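Local structure of amidohydrolase (Xanthomonas campestris pv. campestris, 4DZH) at residues 30-35 with 396-401; 389-394 with 403-408. The protein probably deaminates adenosine-type nucleosides such as 5'-methylthioadenosine, as a zinc-dependent amidohydrolase built on a TIM-barrel fold. All blocks are in the same frame, centred on the assembly; numbering follows the deposited sequence.

Interaction 1. Residues 30-35 with 396-401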
loop_
_atom_site.group_PDB
_atom_site.type_symbol
_atom_site.label_atom_id
_atom_site.label_comp_id
_atom_site.label_asym_id
_atom_site.label_seq_id
_atom_site.Cartn_x
_atom_site.Cartn_y
_atom_site.Cartn_z
ATOM N N ALA A 30 -4.135 20.812 9.218
ATOM C CA ALA A 30 -3.079 21.077 8.238
ATOM C C ALA A 30 -1.873 21.782 8.813
ATOM O O ALA A 30 -1.064 22.346 8.067
ATOM C CB ALA A 30 -3.615 21.815 7.004
ATOM N N VAL A 31 -1.743 21.740 10.131
ATOM C CA VAL A 31 -0.618 22.368 10.809
ATOM C C VAL A 31 0.469 21.361 11.229
ATOM O O VAL A 31 0.171 20.279 11.771
ATOM C CB VAL A 31 -1.115 23.229 12.004
ATOM C CG1 VAL A 31 -0.015 23.497 13.013
ATOM C CG2 VAL A 31 -1.703 24.529 11.472
ATOM N N VAL A 32 1.728 21.714 10.985
ATOM C CA VAL A 32 2.831 20.897 11.481
ATOM C C VAL A 32 3.759 21.719 12.391
ATOM O O VAL A 32 4.303 22.731 11.977
ATOM C CB VAL A 32 3.630 20.247 10.314
ATOM C CG1 VAL A 32 4.777 19.410 10.850
ATOM C CG2 VAL A 32 2.698 19.384 9.463
ATOM N N LEU A 33 3.908 21.290 13.637
ATOM C CA LEU A 33 4.729 22.025 14.586
ATOM C C LEU A 33 6.128 21.482 14.592
ATOM O O LEU A 33 6.390 20.397 15.099
ATOM C CB LEU A 33 4.140 21.893 15.991
ATOM C CG LEU A 33 2.656 22.195 16.077
ATOM C CD1 LEU A 33 2.148 21.852 17.471
ATOM C CD2 LEU A 33 2.435 23.666 15.730
ATOM N N GLU A 34 7.057 22.260 14.066
ATOM C CA GLU A 34 8.432 21.821 14.019
ATOM C C GLU A 34 9.128 21.962 15.381
ATOM O O GLU A 34 8.951 22.964 16.061
ATOM C CB GLU A 34 9.151 22.654 12.974
ATOM C CG GLU A 34 10.588 22.298 12.775
ATOM C CD GLU A 34 11.015 22.537 11.329
ATOM O OE1 GLU A 34 10.334 23.336 10.642
ATOM O OE2 GLU A 34 12.010 21.918 10.882
ATOM N N ASP A 35 9.915 20.964 15.776
ATOM C CA ASP A 35 10.722 21.037 17.003
ATOM C C ASP A 35 9.885 21.331 18.247
ATOM O O ASP A 35 10.130 22.319 18.958
ATOM C CB ASP A 35 11.841 22.092 16.849
ATOM C CG ASP A 35 12.946 21.954 17.905
ATOM O OD1 ASP A 35 13.068 20.873 18.531
ATOM O OD2 ASP A 35 13.720 22.927 18.094
ATOM N N HIS A 396 7.260 17.952 2.461
ATOM C CA HIS A 396 6.023 18.166 3.270
ATOM C C HIS A 396 5.730 16.960 4.151
ATOM O O HIS A 396 5.625 15.817 3.678
ATOM C CB HIS A 396 4.831 18.464 2.380
ATOM C CG HIS A 396 5.045 19.621 1.453
ATOM N ND1 HIS A 396 4.825 20.931 1.833
ATOM C CD2 HIS A 396 5.463 19.670 0.162
ATOM C CE1 HIS A 396 5.089 21.735 0.817
ATOM N NE2 HIS A 396 5.480 20.997 -0.205
ATOM N N VAL A 397 5.600 17.206 5.440
ATOM C CA VAL A 397 5.435 16.141 6.421
ATOM C C VAL A 397 4.079 15.439 6.265
ATOM O O VAL A 397 4.006 14.212 6.321
ATOM C CB VAL A 397 5.564 16.708 7.853
ATOM C CG1 VAL A 397 5.163 15.683 8.900
ATOM C CG2 VAL A 397 7.007 17.185 8.073
ATOM N N LEU A 398 2.999 16.195 6.074
ATOM C CA LEU A 398 1.677 15.541 5.921
ATOM C C LEU A 398 1.647 14.636 4.670
ATOM O O LEU A 398 1.199 13.490 4.741
ATOM C CB LEU A 398 0.524 16.547 5.895
ATOM C CG LEU A 398 0.489 17.314 7.218
ATOM C CD1 LEU A 398 -0.590 18.373 7.159
ATOM C CD2 LEU A 398 0.266 16.374 8.401
ATOM N N SER A 399 2.143 15.161 3.549
ATOM C CA SER A 399 2.318 14.396 2.320
ATOM C C SER A 399 3.094 13.127 2.588
ATOM O O SER A 399 2.753 12.047 2.090
ATOM C CB SER A 399 3.186 15.202 1.333
ATOM O OG SER A 399 2.423 16.201 0.686
ATOM N N GLN A 400 4.187 13.261 3.321
ATOM C CA GLN A 400 5.047 12.114 3.579
ATOM C C GLN A 400 4.376 11.025 4.383
ATOM O O GLN A 400 4.567 9.834 4.132
ATOM C CB GLN A 400 6.317 12.569 4.282
ATOM C CG GLN A 400 7.525 11.900 3.643
ATOM C CD GLN A 400 7.923 12.590 2.358
ATOM O OE1 GLN A 400 7.108 12.886 1.480
ATOM N NE2 GLN A 400 9.252 12.902 2.264
ATOM N N LEU A 401 3.566 11.425 5.360
ATOM C CA LEU A 401 2.915 10.429 6.203
ATOM C C LEU A 401 1.880 9.636 5.415
ATOM O O LEU A 401 1.681 8.425 5.660
ATOM C CB LEU A 401 2.204 11.134 7.361
ATOM C CG LEU A 401 3.223 11.594 8.396
ATOM C CD1 LEU A 401 2.497 12.519 9.424
ATOM C CD2 LEU A 401 3.872 10.466 9.120
#

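Interaction 2. Residues 389-394 with 403-408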
loop_
_atom_site.group_PDB
_atom_site.type_symbol
_atom_site.label_atom_id
_atom_site.label_comp_id
_atom_site.label_asym_id
_atom_site.label_seq_id
_atom_site.Cartn_x
_atom_site.Cartn_y
_atom_site.Cartn_z
ATOM N N LEU A 389 15.499 6.858 4.315
ATOM C CA LEU A 389 15.644 7.436 3.012
ATOM C C LEU A 389 14.328 7.365 2.201
ATOM O O LEU A 389 14.117 8.157 1.280
ATOM C CB LEU A 389 16.807 6.751 2.268
ATOM C CG LEU A 389 16.770 5.271 1.990
ATOM C CD1 LEU A 389 16.133 5.101 0.627
ATOM C CD2 LEU A 389 18.181 4.725 1.961
ATOM N N GLU A 390 13.493 6.401 2.561
ATOM C CA GLU A 390 12.169 6.256 1.930
ATOM C C GLU A 390 11.315 7.494 2.142
ATOM O O GLU A 390 10.380 7.763 1.355
ATOM C CB GLU A 390 11.438 5.035 2.482
ATOM C CG GLU A 390 11.934 3.696 1.890
ATOM C CD GLU A 390 13.238 3.242 2.535
ATOM O OE1 GLU A 390 13.579 3.752 3.622
ATOM O OE2 GLU A 390 13.922 2.381 1.947
ATOM N N THR A 391 11.631 8.251 3.182
ATOM C CA THR A 391 10.861 9.463 3.434
ATOM C C THR A 391 11.716 10.733 3.318
ATOM O O THR A 391 11.414 11.776 3.903
ATOM C CB THR A 391 10.085 9.393 4.781
ATOM O OG1 THR A 391 10.910 8.894 5.797
ATOM C CG2 THR A 391 8.907 8.402 4.655
ATOM N N GLN A 392 12.749 10.663 2.475
ATOM C CA GLN A 392 13.604 11.816 2.207
ATOM C C GLN A 392 13.664 12.046 0.705
ATOM O O GLN A 392 13.514 11.069 -0.053
ATOM C CB GLN A 392 15.009 11.501 2.746
ATOM C CG GLN A 392 15.089 11.494 4.293
ATOM C CD GLN A 392 14.962 12.916 4.848
ATOM O OE1 GLN A 392 15.563 13.835 4.289
ATOM N NE2 GLN A 392 14.160 13.119 5.933
ATOM N N PRO A 393 13.865 13.310 0.234
ATOM C CA PRO A 393 13.853 14.533 1.049
ATOM C C PRO A 393 12.455 14.739 1.601
ATOM O O PRO A 393 11.460 14.276 1.004
ATOM C CB PRO A 393 14.084 15.648 0.029
ATOM C CG PRO A 393 13.628 15.113 -1.228
ATOM C CD PRO A 393 13.917 13.642 -1.195
ATOM N N LEU A 394 12.408 15.490 2.683
ATOM C CA LEU A 394 11.143 15.778 3.355
ATOM C C LEU A 394 10.654 17.159 2.937
ATOM O O LEU A 394 10.953 18.171 3.614
ATOM C CB LEU A 394 11.411 15.700 4.858
ATOM C CG LEU A 394 10.188 15.694 5.786
ATOM C CD1 LEU A 394 9.255 14.588 5.403
ATOM C CD2 LEU A 394 10.621 15.550 7.225
ATOM N N TYR A 403 1.612 9.514 1.697
ATOM C CA TYR A 403 1.957 8.975 0.394
ATOM C C TYR A 403 3.300 8.284 0.331
ATOM O O TYR A 403 3.663 7.736 -0.742
ATOM C CB TYR A 403 1.924 10.074 -0.662
ATOM C CG TYR A 403 0.562 10.768 -0.821
ATOM C CD1 TYR A 403 -0.584 10.047 -1.160
ATOM C CD2 TYR A 403 0.434 12.142 -0.607
ATOM C CE1 TYR A 403 -1.823 10.665 -1.299
ATOM C CE2 TYR A 403 -0.816 12.778 -0.732
ATOM C CZ TYR A 403 -1.933 12.026 -1.082
ATOM O OH TYR A 403 -3.173 12.621 -1.230
ATOM N N ALA A 404 4.072 8.313 1.397
ATOM C CA ALA A 404 5.402 7.653 1.336
ATOM C C ALA A 404 5.788 6.796 2.558
ATOM O O ALA A 404 6.498 5.777 2.407
ATOM C CB ALA A 404 6.525 8.694 1.067
ATOM N N ALA A 405 5.393 7.198 3.771
ATOM C CA ALA A 405 5.769 6.463 4.955
ATOM C C ALA A 405 5.160 5.086 4.946
ATOM O O ALA A 405 3.955 4.921 4.635
ATOM C CB ALA A 405 5.298 7.218 6.198
ATOM N N GLY A 406 5.961 4.090 5.302
ATOM C CA GLY A 406 5.442 2.769 5.560
ATOM C C GLY A 406 5.246 2.505 7.035
ATOM O O GLY A 406 5.854 3.149 7.886
ATOM N N ARG A 407 4.417 1.531 7.364
ATOM C CA ARG A 407 4.110 1.264 8.752
ATOM C C ARG A 407 5.327 0.797 9.591
ATOM O O ARG A 407 5.304 0.887 10.835
ATOM C CB ARG A 407 2.974 0.258 8.857
ATOM C CG ARG A 407 3.296 -1.052 8.273
ATOM C CD ARG A 407 2.250 -2.018 8.801
ATOM N NE ARG A 407 2.335 -3.276 8.067
ATOM C CZ ARG A 407 1.499 -4.296 8.234
ATOM N NH1 ARG A 407 0.506 -4.280 9.192
ATOM N NH2 ARG A 407 1.677 -5.364 7.412
ATOM N N HIS A 408 6.378 0.324 8.914
ATOM C CA HIS A 408 7.558 -0.145 9.634
ATOM C C HIS A 408 8.358 1.053 10.109
ATOM O O HIS A 408 9.311 0.871 10.885
ATOM C CB HIS A 408 8.414 -0.990 8.698
ATOM C CG HIS A 408 8.920 -0.211 7.526
ATOM N ND1 HIS A 408 8.145 0.064 6.413
ATOM C CD2 HIS A 408 10.122 0.379 7.297
ATOM C CE1 HIS A 408 8.848 0.780 5.545
ATOM N NE2 HIS A 408 10.051 0.985 6.057
HETATM O O HOH W 1 11.964 2.570 5.627
#

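Interaction 1. Residues 30-35 with 396-401
V32 of the loop between strands 22-23 and 36-41 meets V397 and L398 in the first turn of helix 397-403, an apolar, partly buried contact of a loop with a helix. The loop runs from strand 22-23, in the sheet that also holds 69-80 and 381-385, to 36-41 in a four-stranded mixed sheet, probably part of the small beta domain that amidohydrolases carry beside the TIM barrel, away from the zinc and magnesium sites.

V32 straddles the two helix residues with its two methyls. V32 CG1, anti to the backbone N (chi1 180°), reaches CB of V397 at 4.1 Å, and the two valines cross at a slant. V32 CG2, beside the backbone N, packs on the branch carbon CG of L398 at 3.8 Å, where the side chains run past one another in opposite senses. A beta-branched residue suits this place because it offers two methyls to neighbours one helical step apart. The helix residues are hydrophobic for a second reason: V397 also rests on Y22 and V24, while L398 covers A350 and L353 of helix 349-363. No hydrogen bond spans the segments; within the helix Q400 N bonds to the O of H396, the N-cap residue. At CG, L398 divides: its CD2 stays 4.0 Å from V32 CG2, whereas its CD1 ends 3.8 Å from A30 CA.

Interaction 2. Residues 389-394 with 403-408
T391 meets A404 and A405 with its methyl, joining the loop that leads into helix 397-403 to the chain that leaves it.

From CB the threonine divides into an apolar and a polar branch. T391 CG2, anti to the carbonyl carbon, lies over the backbone of the other segment, 3.7 Å from the CA of A405 and 3.8 Å from its N. The methyl of A405 points away overall, yet its CB still lies 4.1 Å from T391 CG2. The other branch, OG1, sits between the backbone N and the carbonyl carbon (chi1 45°) and hydrogen-bonds outside the segments, to the carbonyl oxygens of L386 and A388 and to Q409 NE2. A threonine suits the site because one residue supplies both a methyl for the alanines and a hydroxyl for two carbonyl oxygens and a side-chain amide. Alanines let the chains come close: the CA atoms of T391 and A405 are 6.1 Å apart, and A404 CB packs 4.0 Å from the carbonyl O of E390.

A water extends the contact at one side. It donates to E390 OE1 at 2.8 Å and lies in the plane of the H408 ring, at its edge, in a short contact with NE2 whose donor is not settled. The other carboxylate oxygen, OE2, forms a salt bridge to R130 of the second subunit, which probably favours a charged glutamate.

The buried contact thus closes the two ends of a helical connection between strands 381-385 and 410-415, which pair antiparallel. Beside it lie helix 326-341, whose F327 packs on A405 and R407, and the second subunit, whose R407 packs on E390.

In the fold
Helix 397-403 is shared by both contacts: interaction 1 covers its first turn with an N-terminal loop, whereas interaction 2 joins the chain entering the helix to the chain leaving it. Their centres are 12 Å apart, and Q400 connects them, its NE2 bonding to the carbonyl of P393 and its O probably to A405 N. Interaction 1 is partly exposed and made by branched aliphatic side chains brought together from 361 residues apart. Interaction 2 is buried and local in sequence; small methyls pack against backbone there, with a water bridge beside them. Both border the second subunit, through S399 to its D92 and E390 to its R130.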